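Local atomic coordinates of aspartokinase (Synechocystis, PDB entry 3L76), a protein that probably catalyses the ATP-dependent phosphorylation of aspartate to 4-phospho-L-aspartate, and binds lysine and threonine at its ACT domains. Residues D280-S286 / A552-I558; K287-I292 / V329-I333; V438-Q442 / G577-L581; N524-A528 / V572-R576. Residues are numbered along the deposited sequence.

Interaction 1: D280-S286 / A552-I558. With THR (threonine), chain C.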
loop_
_atom_site.group_PDB
_atom_site.type_symbol
_atom_site.label_atom_id
_atom_site.label_comp_id
_atom_site.label_asym_id
_atom_site.label_seq_id
_atom_site.Cartn_x
_atom_site.Cartn_y
_atom_site.Cartn_z
ATOM N N ASP A 280 19.361 -49.966 29.696
ATOM C CA ASP A 280 19.325 -48.561 29.290
ATOM C C ASP A 280 20.584 -47.812 29.684
ATOM O O ASP A 280 20.581 -47.037 30.635
ATOM C CB ASP A 280 18.101 -47.849 29.872
ATOM C CG ASP A 280 18.020 -46.387 29.448
ATOM O OD1 ASP A 280 18.625 -46.016 28.411
ATOM O OD2 ASP A 280 17.351 -45.606 30.150
ATOM N N ARG A 281 21.656 -48.037 28.939
ATOM C CA ARG A 281 22.927 -47.388 29.204
ATOM C C ARG A 281 23.653 -47.130 27.889
ATOM O O ARG A 281 23.360 -47.770 26.889
ATOM C CB ARG A 281 23.788 -48.278 30.101
ATOM C CG ARG A 281 24.074 -49.649 29.512
ATOM C CD ARG A 281 25.139 -50.405 30.301
ATOM N NE ARG A 281 25.389 -51.717 29.708
ATOM C CZ ARG A 281 25.055 -52.877 30.263
ATOM N NH1 ARG A 281 24.475 -52.912 31.456
ATOM N NH2 ARG A 281 25.313 -54.006 29.618
ATOM N N PRO A 282 24.614 -46.196 27.889
ATOM C CA PRO A 282 25.399 -45.943 26.680
ATOM C C PRO A 282 26.050 -47.213 26.128
ATOM O O PRO A 282 26.528 -48.054 26.893
ATOM C CB PRO A 282 26.475 -44.964 27.167
ATOM C CG PRO A 282 25.863 -44.284 28.317
ATOM C CD PRO A 282 25.026 -45.323 28.999
ATOM N N GLY A 283 26.054 -47.348 24.806
ATOM C CA GLY A 283 26.745 -48.441 24.151
ATOM C C GLY A 283 25.850 -49.531 23.597
ATOM O O GLY A 283 26.245 -50.255 22.688
ATOM N N VAL A 284 24.647 -49.657 24.144
ATOM C CA VAL A 284 23.747 -50.720 23.732
ATOM C C VAL A 284 23.342 -50.593 22.258
ATOM O O VAL A 284 23.590 -51.506 21.459
ATOM C CB VAL A 284 22.504 -50.779 24.614
ATOM C CG1 VAL A 284 21.640 -51.951 24.204
ATOM C CG2 VAL A 284 22.905 -50.911 26.068
ATOM N N ALA A 285 22.730 -49.472 21.885
ATOM C CA ALA A 285 22.282 -49.323 20.499
ATOM C C ALA A 285 23.478 -49.394 19.571
ATOM O O ALA A 285 23.418 -50.039 18.527
ATOM C CB ALA A 285 21.507 -48.023 20.292
ATOM N N SER A 286 24.569 -48.742 19.969
ATOM C CA SER A 286 25.813 -48.806 19.218
ATOM C C SER A 286 26.175 -50.240 18.821
ATOM O O SER A 286 26.367 -50.527 17.642
ATOM C CB SER A 286 26.951 -48.192 20.021
ATOM O OG SER A 286 28.132 -48.151 19.246
ATOM N N ALA A 552 28.124 -42.942 21.991
ATOM C CA ALA A 552 28.574 -43.830 23.040
ATOM C C ALA A 552 30.027 -43.559 23.412
ATOM O O ALA A 552 30.380 -43.606 24.595
ATOM C CB ALA A 552 28.383 -45.281 22.624
ATOM N N GLN A 553 30.861 -43.277 22.406
ATOM C CA GLN A 553 32.288 -43.018 22.619
ATOM C C GLN A 553 32.486 -41.789 23.487
ATOM O O GLN A 553 33.536 -41.604 24.093
ATOM C CB GLN A 553 33.028 -42.846 21.290
ATOM C CG GLN A 553 33.038 -44.092 20.419
ATOM C CD GLN A 553 33.503 -43.816 19.000
ATOM O OE1 GLN A 553 33.773 -42.674 18.635
ATOM N NE2 GLN A 553 33.590 -44.864 18.190
ATOM N N GLU A 554 31.464 -40.950 23.538
ATOM C CA GLU A 554 31.463 -39.784 24.403
ATOM C C GLU A 554 30.698 -40.086 25.678
ATOM O O GLU A 554 30.402 -39.186 26.445
ATOM C CB GLU A 554 30.824 -38.592 23.681
ATOM C CG GLU A 554 31.798 -37.828 22.817
ATOM C CD GLU A 554 32.755 -37.022 23.655
ATOM O OE1 GLU A 554 33.978 -37.193 23.487
ATOM O OE2 GLU A 554 32.277 -36.234 24.503
ATOM N N ASN A 555 30.379 -41.361 25.888
ATOM C CA ASN A 555 29.557 -41.799 27.014
ATOM C C ASN A 555 28.264 -40.997 27.127
ATOM O O ASN A 555 27.949 -40.433 28.170
ATOM C CB ASN A 555 30.344 -41.760 28.328
ATOM C CG ASN A 555 29.703 -42.602 29.414
ATOM O OD1 ASN A 555 28.488 -42.601 29.586
ATOM N ND2 ASN A 555 30.521 -43.328 30.148
ATOM N N ILE A 556 27.521 -40.948 26.030
ATOM C CA ILE A 556 26.265 -40.215 25.972
ATOM C C ILE A 556 25.117 -41.213 25.823
ATOM O O ILE A 556 25.090 -42.034 24.904
ATOM C CB ILE A 556 26.274 -39.189 24.807
ATOM C CG1 ILE A 556 27.196 -38.024 25.135
ATOM C CG2 ILE A 556 24.889 -38.656 24.523
ATOM C CD1 ILE A 556 27.396 -37.058 23.988
ATOM N N ASN A 557 24.174 -41.169 26.749
ATOM C CA ASN A 557 23.085 -42.122 26.704
ATOM C C ASN A 557 22.005 -41.688 25.725
ATOM O O ASN A 557 21.661 -40.509 25.646
ATOM C CB ASN A 557 22.489 -42.334 28.094
ATOM C CG ASN A 557 21.443 -43.429 28.112
ATOM O OD1 ASN A 557 21.697 -44.553 27.679
ATOM N ND2 ASN A 557 20.252 -43.102 28.607
ATOM N N ILE A 558 21.462 -42.651 24.994
ATOM C CA ILE A 558 20.423 -42.352 24.025
ATOM C C ILE A 558 19.057 -42.668 24.613
ATOM O O ILE A 558 18.730 -43.831 24.849
ATOM C CB ILE A 558 20.633 -43.131 22.720
ATOM C CG1 ILE A 558 22.022 -42.836 22.144
ATOM C CG2 ILE A 558 19.532 -42.791 21.718
ATOM C CD1 ILE A 558 22.379 -43.694 20.959
HETATM N N THR C . 20.351 -46.101 26.068
HETATM C CA THR C . 20.918 -47.105 25.158
HETATM C C THR C . 22.130 -46.571 24.401
HETATM O O THR C . 22.489 -45.390 24.544
HETATM C CB THR C . 19.869 -47.648 24.169
HETATM O OG1 THR C . 19.379 -46.578 23.341
HETATM C CG2 THR C . 18.700 -48.248 24.937
HETATM O OXT THR C . 22.776 -47.326 23.664
HETATM O O HOH W 1 16.691 -45.260 26.527
HETATM O O HOH W 2 24.710 -44.761 23.686
#

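Interaction 2: K287-I292 / V329-I333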
loop_
_atom_site.group_PDB
_atom_site.type_symbol
_atom_site.label_atom_id
_atom_site.label_comp_id
_atom_site.label_asym_id
_atom_site.label_seq_id
_atom_site.Cartn_x
_atom_site.Cartn_y
_atom_site.Cartn_z
ATOM N N LYS A 287 26.243 -51.143 19.799
ATOM C CA LYS A 287 26.635 -52.529 19.526
ATOM C C LYS A 287 25.658 -53.273 18.625
ATOM O O LYS A 287 26.070 -53.932 17.679
ATOM C CB LYS A 287 26.871 -53.340 20.808
ATOM C CG LYS A 287 27.233 -54.789 20.498
ATOM C CD LYS A 287 27.984 -55.467 21.623
ATOM C CE LYS A 287 28.941 -56.534 21.081
ATOM N NZ LYS A 287 30.070 -55.956 20.284
ATOM N N LEU A 288 24.371 -53.178 18.934
ATOM C CA LEU A 288 23.332 -53.777 18.100
ATOM C C LEU A 288 23.551 -53.488 16.615
ATOM O O LEU A 288 23.712 -54.395 15.794
ATOM C CB LEU A 288 21.959 -53.239 18.496
ATOM C CG LEU A 288 20.748 -54.175 18.414
ATOM C CD1 LEU A 288 19.445 -53.361 18.291
ATOM C CD2 LEU A 288 20.859 -55.175 17.288
ATOM N N PHE A 289 23.550 -52.211 16.266
ATOM C CA PHE A 289 23.509 -51.849 14.866
ATOM C C PHE A 289 24.874 -51.991 14.214
ATOM O O PHE A 289 24.969 -52.231 13.015
ATOM C CB PHE A 289 22.900 -50.448 14.675
ATOM C CG PHE A 289 21.455 -50.363 15.102
ATOM C CD1 PHE A 289 20.445 -50.875 14.295
ATOM C CD2 PHE A 289 21.108 -49.791 16.313
ATOM C CE1 PHE A 289 19.112 -50.808 14.685
ATOM C CE2 PHE A 289 19.775 -49.720 16.716
ATOM C CZ PHE A 289 18.777 -50.229 15.900
ATOM N N ARG A 290 25.933 -51.862 15.004
ATOM C CA ARG A 290 27.262 -52.122 14.474
ATOM C C ARG A 290 27.330 -53.552 13.943
ATOM O O ARG A 290 27.691 -53.766 12.789
ATOM C CB ARG A 290 28.346 -51.876 15.518
ATOM C CG ARG A 290 28.747 -50.419 15.697
ATOM C CD ARG A 290 30.093 -50.332 16.397
ATOM N NE ARG A 290 30.133 -51.198 17.575
ATOM C CZ ARG A 290 30.270 -50.765 18.824
ATOM N NH1 ARG A 290 30.404 -49.467 19.071
ATOM N NH2 ARG A 290 30.282 -51.633 19.827
ATOM N N ASP A 291 26.958 -54.526 14.772
ATOM C CA ASP A 291 27.021 -55.922 14.359
ATOM C C ASP A 291 26.096 -56.208 13.184
ATOM O O ASP A 291 26.498 -56.865 12.227
ATOM C CB ASP A 291 26.723 -56.874 15.522
ATOM C CG ASP A 291 27.728 -56.756 16.653
ATOM O OD1 ASP A 291 28.827 -56.207 16.427
ATOM O OD2 ASP A 291 27.414 -57.217 17.772
ATOM N N ILE A 292 24.862 -55.714 13.242
ATOM C CA ILE A 292 23.947 -55.868 12.114
ATOM C C ILE A 292 24.545 -55.348 10.803
ATOM O O ILE A 292 24.383 -55.961 9.741
ATOM C CB ILE A 292 22.603 -55.185 12.372
ATOM C CG1 ILE A 292 21.911 -55.821 13.571
ATOM C CG2 ILE A 292 21.706 -55.257 11.128
ATOM C CD1 ILE A 292 20.663 -55.086 14.033
ATOM N N VAL A 329 21.052 -62.633 13.321
ATOM C CA VAL A 329 22.150 -61.784 13.778
ATOM C C VAL A 329 21.814 -61.117 15.102
ATOM O O VAL A 329 22.638 -61.074 16.017
ATOM C CB VAL A 329 22.469 -60.670 12.774
ATOM C CG1 VAL A 329 23.678 -59.886 13.255
ATOM C CG2 VAL A 329 22.710 -61.256 11.391
ATOM N N THR A 330 20.602 -60.580 15.189
ATOM C CA THR A 330 20.126 -59.964 16.417
ATOM C C THR A 330 20.106 -60.987 17.556
ATOM O O THR A 330 20.571 -60.701 18.659
ATOM C CB THR A 330 18.731 -59.303 16.225
ATOM O OG1 THR A 330 18.797 -58.325 15.168
ATOM C CG2 THR A 330 18.266 -58.619 17.513
ATOM N N SER A 331 19.593 -62.185 17.278
ATOM C CA SER A 331 19.556 -63.250 18.280
ATOM C C SER A 331 20.936 -63.585 18.825
ATOM O O SER A 331 21.057 -64.090 19.947
ATOM C CB SER A 331 18.892 -64.516 17.734
ATOM O OG SER A 331 17.477 -64.383 17.708
ATOM N N ALA A 332 21.970 -63.283 18.046
ATOM C CA ALA A 332 23.328 -63.647 18.434
ATOM C C ALA A 332 24.054 -62.554 19.227
ATOM O O ALA A 332 24.871 -62.842 20.096
ATOM C CB ALA A 332 24.133 -64.057 17.210
ATOM N N ILE A 333 23.760 -61.300 18.920
ATOM C CA ILE A 333 24.310 -60.188 19.686
ATOM C C ILE A 333 23.681 -60.115 21.082
ATOM O O ILE A 333 24.357 -59.824 22.070
ATOM C CB ILE A 333 24.041 -58.851 18.994
ATOM C CG1 ILE A 333 24.384 -58.939 17.507
ATOM C CG2 ILE A 333 24.820 -57.744 19.677
ATOM C CD1 ILE A 333 23.867 -57.769 16.711
#

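Interaction 3: V438-Q442 / G577-L581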
loop_
_atom_site.group_PDB
_atom_site.type_symbol
_atom_site.label_atom_id
_atom_site.label_comp_id
_atom_site.label_asym_id
_atom_site.label_seq_id
_atom_site.Cartn_x
_atom_site.Cartn_y
_atom_site.Cartn_z
ATOM N N VAL A 438 24.009 -31.994 10.141
ATOM C CA VAL A 438 23.524 -32.434 11.439
ATOM C C VAL A 438 22.970 -31.240 12.190
ATOM O O VAL A 438 23.333 -30.106 11.907
ATOM C CB VAL A 438 24.641 -33.107 12.275
ATOM C CG1 VAL A 438 25.155 -34.343 11.569
ATOM C CG2 VAL A 438 25.769 -32.136 12.526
ATOM N N ALA A 439 22.088 -31.490 13.149
ATOM C CA ALA A 439 21.427 -30.395 13.842
ATOM C C ALA A 439 21.025 -30.751 15.274
ATOM O O ALA A 439 20.945 -31.919 15.647
ATOM C CB ALA A 439 20.225 -29.920 13.049
ATOM N N LEU A 440 20.759 -29.715 16.059
ATOM C CA LEU A 440 20.489 -29.851 17.466
ATOM C C LEU A 440 19.301 -29.010 17.893
ATOM O O LEU A 440 19.254 -27.827 17.606
ATOM C CB LEU A 440 21.706 -29.402 18.273
ATOM C CG LEU A 440 21.558 -29.627 19.790
ATOM C CD1 LEU A 440 21.652 -31.115 20.149
ATOM C CD2 LEU A 440 22.582 -28.838 20.572
ATOM N N ASP A 441 18.342 -29.605 18.590
ATOM C CA ASP A 441 17.287 -28.803 19.195
ATOM C C ASP A 441 17.239 -29.000 20.717
ATOM O O ASP A 441 17.026 -30.119 21.207
ATOM C CB ASP A 441 15.936 -29.082 18.541
ATOM C CG ASP A 441 14.840 -28.177 19.065
ATOM O OD1 ASP A 441 15.010 -27.590 20.152
ATOM O OD2 ASP A 441 13.804 -28.048 18.391
ATOM N N GLN A 442 17.445 -27.909 21.454
ATOM C CA GLN A 442 17.457 -27.968 22.912
ATOM C C GLN A 442 16.387 -27.097 23.579
ATOM O O GLN A 442 16.469 -26.807 24.762
ATOM C CB GLN A 442 18.855 -27.652 23.452
ATOM C CG GLN A 442 19.596 -26.606 22.663
ATOM C CD GLN A 442 20.974 -26.281 23.218
ATOM O OE1 GLN A 442 21.248 -26.471 24.406
ATOM N NE2 GLN A 442 21.848 -25.776 22.357
ATOM N N GLY A 577 23.559 -32.021 24.764
ATOM C CA GLY A 577 23.187 -31.718 23.392
ATOM C C GLY A 577 24.335 -31.204 22.548
ATOM O O GLY A 577 24.599 -31.717 21.470
ATOM N N VAL A 578 25.027 -30.187 23.045
ATOM C CA VAL A 578 26.142 -29.614 22.310
ATOM C C VAL A 578 27.238 -30.647 22.081
ATOM O O VAL A 578 27.757 -30.771 20.971
ATOM C CB VAL A 578 26.721 -28.382 23.018
ATOM C CG1 VAL A 578 27.988 -27.924 22.317
ATOM C CG2 VAL A 578 25.700 -27.263 23.042
ATOM N N ASP A 579 27.584 -31.395 23.122
ATOM C CA ASP A 579 28.619 -32.413 22.985
ATOM C C ASP A 579 28.214 -33.423 21.923
ATOM O O ASP A 579 29.035 -33.879 21.132
ATOM C CB ASP A 579 28.860 -33.140 24.311
ATOM C CG ASP A 579 29.052 -32.193 25.471
ATOM O OD1 ASP A 579 28.363 -31.153 25.520
ATOM O OD2 ASP A 579 29.884 -32.499 26.345
ATOM N N ALA A 580 26.937 -33.771 21.915
ATOM C CA ALA A 580 26.430 -34.763 20.987
ATOM C C ALA A 580 26.446 -34.224 19.561
ATOM O O ALA A 580 26.713 -34.956 18.614
ATOM C CB ALA A 580 25.033 -35.196 21.397
ATOM N N LEU A 581 26.181 -32.931 19.411
ATOM C CA LEU A 581 26.193 -32.318 18.095
ATOM C C LEU A 581 27.594 -32.345 17.508
ATOM O O LEU A 581 27.771 -32.637 16.320
ATOM C CB LEU A 581 25.662 -30.880 18.143
ATOM C CG LEU A 581 25.676 -30.128 16.803
ATOM C CD1 LEU A 581 24.690 -30.717 15.803
ATOM C CD2 LEU A 581 25.407 -28.654 17.014
#

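Interaction 4: N524-A528 / V572-R576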
loop_
_atom_site.group_PDB
_atom_site.type_symbol
_atom_site.label_atom_id
_atom_site.label_comp_id
_atom_site.label_asym_id
_atom_site.label_seq_id
_atom_site.Cartn_x
_atom_site.Cartn_y
_atom_site.Cartn_z
ATOM N N ASN A 524 9.774 -34.415 31.068
ATOM C CA ASN A 524 11.201 -34.264 31.289
ATOM C C ASN A 524 11.701 -33.142 30.395
ATOM O O ASN A 524 11.782 -33.300 29.182
ATOM C CB ASN A 524 11.932 -35.569 30.976
ATOM C CG ASN A 524 13.446 -35.427 31.018
ATOM O OD1 ASN A 524 13.977 -34.437 31.506
ATOM N ND2 ASN A 524 14.145 -36.425 30.502
ATOM N N LYS A 525 12.014 -32.003 31.001
ATOM C CA LYS A 525 12.394 -30.809 30.265
ATOM C C LYS A 525 13.841 -30.845 29.811
ATOM O O LYS A 525 14.200 -30.174 28.858
ATOM C CB LYS A 525 12.171 -29.555 31.112
ATOM C CG LYS A 525 10.751 -29.033 31.128
ATOM C CD LYS A 525 10.702 -27.620 31.682
ATOM C CE LYS A 525 9.383 -26.947 31.348
ATOM N NZ LYS A 525 9.383 -25.510 31.726
ATOM N N ALA A 526 14.669 -31.627 30.494
ATOM C CA ALA A 526 16.111 -31.593 30.257
ATOM C C ALA A 526 16.564 -32.558 29.175
ATOM O O ALA A 526 17.323 -33.487 29.435
ATOM C CB ALA A 526 16.869 -31.852 31.544
ATOM N N ILE A 527 16.102 -32.314 27.956
ATOM C CA ILE A 527 16.472 -33.133 26.807
ATOM C C ILE A 527 16.960 -32.273 25.649
ATOM O O ILE A 527 16.562 -31.118 25.499
ATOM C CB ILE A 527 15.286 -33.959 26.299
ATOM C CG1 ILE A 527 14.189 -33.021 25.788
ATOM C CG2 ILE A 527 14.774 -34.905 27.394
ATOM C CD1 ILE A 527 13.283 -33.625 24.739
ATOM N N ALA A 528 17.831 -32.852 24.833
ATOM C CA ALA A 528 18.228 -32.251 23.574
ATOM C C ALA A 528 17.964 -33.247 22.460
ATOM O O ALA A 528 18.007 -34.458 22.683
ATOM C CB ALA A 528 19.675 -31.894 23.607
ATOM N N VAL A 572 18.410 -36.996 23.917
ATOM C CA VAL A 572 19.654 -37.065 24.651
ATOM C C VAL A 572 19.554 -36.088 25.822
ATOM O O VAL A 572 18.688 -35.200 25.833
ATOM C CB VAL A 572 20.807 -36.703 23.684
ATOM C CG1 VAL A 572 21.463 -35.374 24.043
ATOM C CG2 VAL A 572 21.794 -37.825 23.580
ATOM N N PRO A 573 20.398 -36.266 26.839
ATOM C CA PRO A 573 20.307 -35.351 27.983
ATOM C C PRO A 573 20.687 -33.925 27.587
ATOM O O PRO A 573 21.676 -33.732 26.895
ATOM C CB PRO A 573 21.316 -35.934 28.976
ATOM C CG PRO A 573 21.442 -37.371 28.580
ATOM C CD PRO A 573 21.304 -37.395 27.093
ATOM N N GLN A 574 19.908 -32.944 28.027
ATOM C CA GLN A 574 20.125 -31.554 27.639
ATOM C C GLN A 574 21.545 -31.048 27.871
ATOM O O GLN A 574 22.096 -30.342 27.035
ATOM C CB GLN A 574 19.117 -30.624 28.329
ATOM C CG GLN A 574 19.414 -29.144 28.119
ATOM C CD GLN A 574 18.173 -28.279 28.129
ATOM O OE1 GLN A 574 17.722 -27.828 27.085
ATOM N NE2 GLN A 574 17.619 -28.038 29.307
ATOM N N ASP A 575 22.140 -31.389 29.004
ATOM C CA ASP A 575 23.473 -30.880 29.289
ATOM C C ASP A 575 24.491 -31.606 28.440
ATOM O O ASP A 575 25.686 -31.523 28.674
ATOM C CB ASP A 575 23.818 -31.012 30.773
ATOM C CG ASP A 575 23.945 -32.453 31.222
ATOM O OD1 ASP A 575 24.337 -32.661 32.380
ATOM O OD2 ASP A 575 23.659 -33.373 30.429
ATOM N N ARG A 576 24.004 -32.309 27.431
ATOM C CA ARG A 576 24.889 -33.032 26.542
ATOM C C ARG A 576 24.576 -32.825 25.059
ATOM O O ARG A 576 25.245 -33.395 24.202
ATOM C CB ARG A 576 24.844 -34.511 26.881
ATOM C CG ARG A 576 26.188 -35.138 26.820
ATOM C CD ARG A 576 26.909 -35.064 28.151
ATOM N NE ARG A 576 27.599 -36.329 28.303
ATOM C CZ ARG A 576 28.772 -36.604 27.750
ATOM N NH1 ARG A 576 29.409 -35.688 27.042
ATOM N NH2 ARG A 576 29.312 -37.796 27.919
#

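Interaction 1: D280-S286 / A552-I558
A free threonine lies between the two segments and makes most of the hydrogen bonds that join them. Its N donates to D280 OD1 at 2.9 Å, to N557 OD1 at 2.6 Å and to I558 O at 3.0 Å. At its other end, A285 N donates to threonine OXT (2.8 Å) and I558 N to threonine O (3.0 Å). The first of these bonds holds the carboxylate at the start of helix 284-294. The protein's one direct hydrogen bond across the contact is weak, from N557 ND2 to D280 OD1 at 3.3 Å. This threonine pocket, probably an allosteric effector site, joins two ACT domains: residues 280-286 belong to one and 552-558 to another. Q304 also hydrogen-bonds the ligand. R281-V284 form a type II turn, and G283 is the N-cap of the helix. In the other segment, N555 is the C-prime residue of the Schellman motif that ends helix 543-552. One water accepts from G283 N (3.1 Å) and donates to I556 O (3.0 Å) and to threonine O (2.5 Å). P282, also part of the pocket, packs on the second loop, with CG 3.4 Å from N555 OD1. The CB atoms of S286 and A552 lie 4.2 Å apart.

Interaction 2: K287-I292 / V329-I333
I333 inserts its side chain among K287, L288, D291 and I292, a knob-into-hole contact. The two helices belong to one ACT domain, whose fold lays a pair of helices over one face of an antiparallel sheet. Their short segments run at 133° to each other, with axes 9.8 Å apart, so they are closer to antiparallel than parallel. The register follows from this: L288 is nearest I333, and I292 is nearest V329. I333 CD1 reaches deep into the hole. It lies 4.0 Å from L288 CD2 and 4.2 Å from I292 CG1. K287 adds the aliphatic part of its side chain, with CG 3.9 Å from I333 CG2. One turn earlier on the second helix, V329 CG1 meets I292 CG1 at 4.4 Å. T330 faces the sheet side, where its CG2 is 4.3 Å from L288 CD2. Its hydroxyl is hydrogen-bonded to A326 O within its own helix. The joint is mainly apolar packing, with no hydrogen bond between the segments. On the sheet side, L288 and T330 both rest on L275 of strand 271-279, while I292 and T330 touch F316 of strand 311-318. F289 points away from the second helix and meets F548 of helix 543-552, in another ACT domain. The closest approach between the two segments is I333 CD1 to D291 CB, at 3.2 Å.

Interaction 3: V438-Q442 / G577-L581
G577 opens helix 577-587, which packs on the antiparallel ACT-domain sheet, along strand 437-453. The short segments run almost antiparallel, at 175°, with axes 8.5 Å apart. At G577 the missing side chain matters: an ideal CB would point toward the strand and sit only 3.3 Å from L440 CD1. The leucine instead lies close to the backbone, with CD1 3.3 Å from G577 O. V578 comes next. Its CG2 meets L440 CD2 at 4.3 Å and Q442 NE2 at 4.2 Å. D579 turns away from the strand and forms a salt bridge with R576, just before the helix. A580 packs on V530 of the neighbouring strand 520-533. L581, one turn after G577, points back to the strand, and its CA is the one nearest L440 CA, at 6.2 Å. Its CD2 is 4.0 Å from L440 CB. L187 and T183 also touch L581. The other methyl reaches the start of segment 438-442, where L581 CD1 lies 3.7 Å from V438 CG2.

Interaction 4: N524-A528 / V572-R576
Three backbone hydrogen bonds join the segments, two of them well formed. They link strands 520-533 and 567-573, antiparallel neighbours in an ACT-domain sheet. A528 and V572 form a hydrogen-bonded pair. A528 N donates to V572 O at 2.7 Å, with an angle of 168°. The return bond, from V572 N to A528 O at 2.9 Å, is weak because its angle is only 128°. I527 faces P573 as a non-hydrogen-bonded pair, and the I527 CA-H points to V572 O (3.2 Å), which thus has a second, weaker partner. The third bond runs from Q574 N to A526 O at 3.0 Å. Within 524-528, N524 OD1 accepts from A526 N at 3.1 Å in an Asx turn. A526 is the centre of an inverse gamma turn, in which I527 N makes a weak bond to K525 O at 3.0 Å. R576, the N-cap of helix 577-587, sends its guanidinium away from this contact. It forms a salt bridge with D579 and a weak hydrogen bond with N555 O. Apolar packing completes the pair of strands: A528 CB lies 3.9 Å from V572 CG1, on the same face of the sheet.

Interactions 1 and 2 share helix 284-294. Its start meets another ACT domain around a ligand, while its later turns pack within their own domain. Interactions 3 and 4 lie together, with centres 10 Å apart, on neighbouring strands of one sheet. Residues 574-576 lead from the strand of interaction 4 into the helix of interaction 3, and G577 CA packs on A528 CB. I556 ties interaction 1 to both, touching A580 and V572. All four contacts are partly buried, but interactions 2 and 3 have no exposed touching residue, while 1 and 4 each have two. Chemistry follows place: ligand and water bonds in the threonine pocket, backbone bonds between strands, and apolar side chains where helices meet a helix or strand.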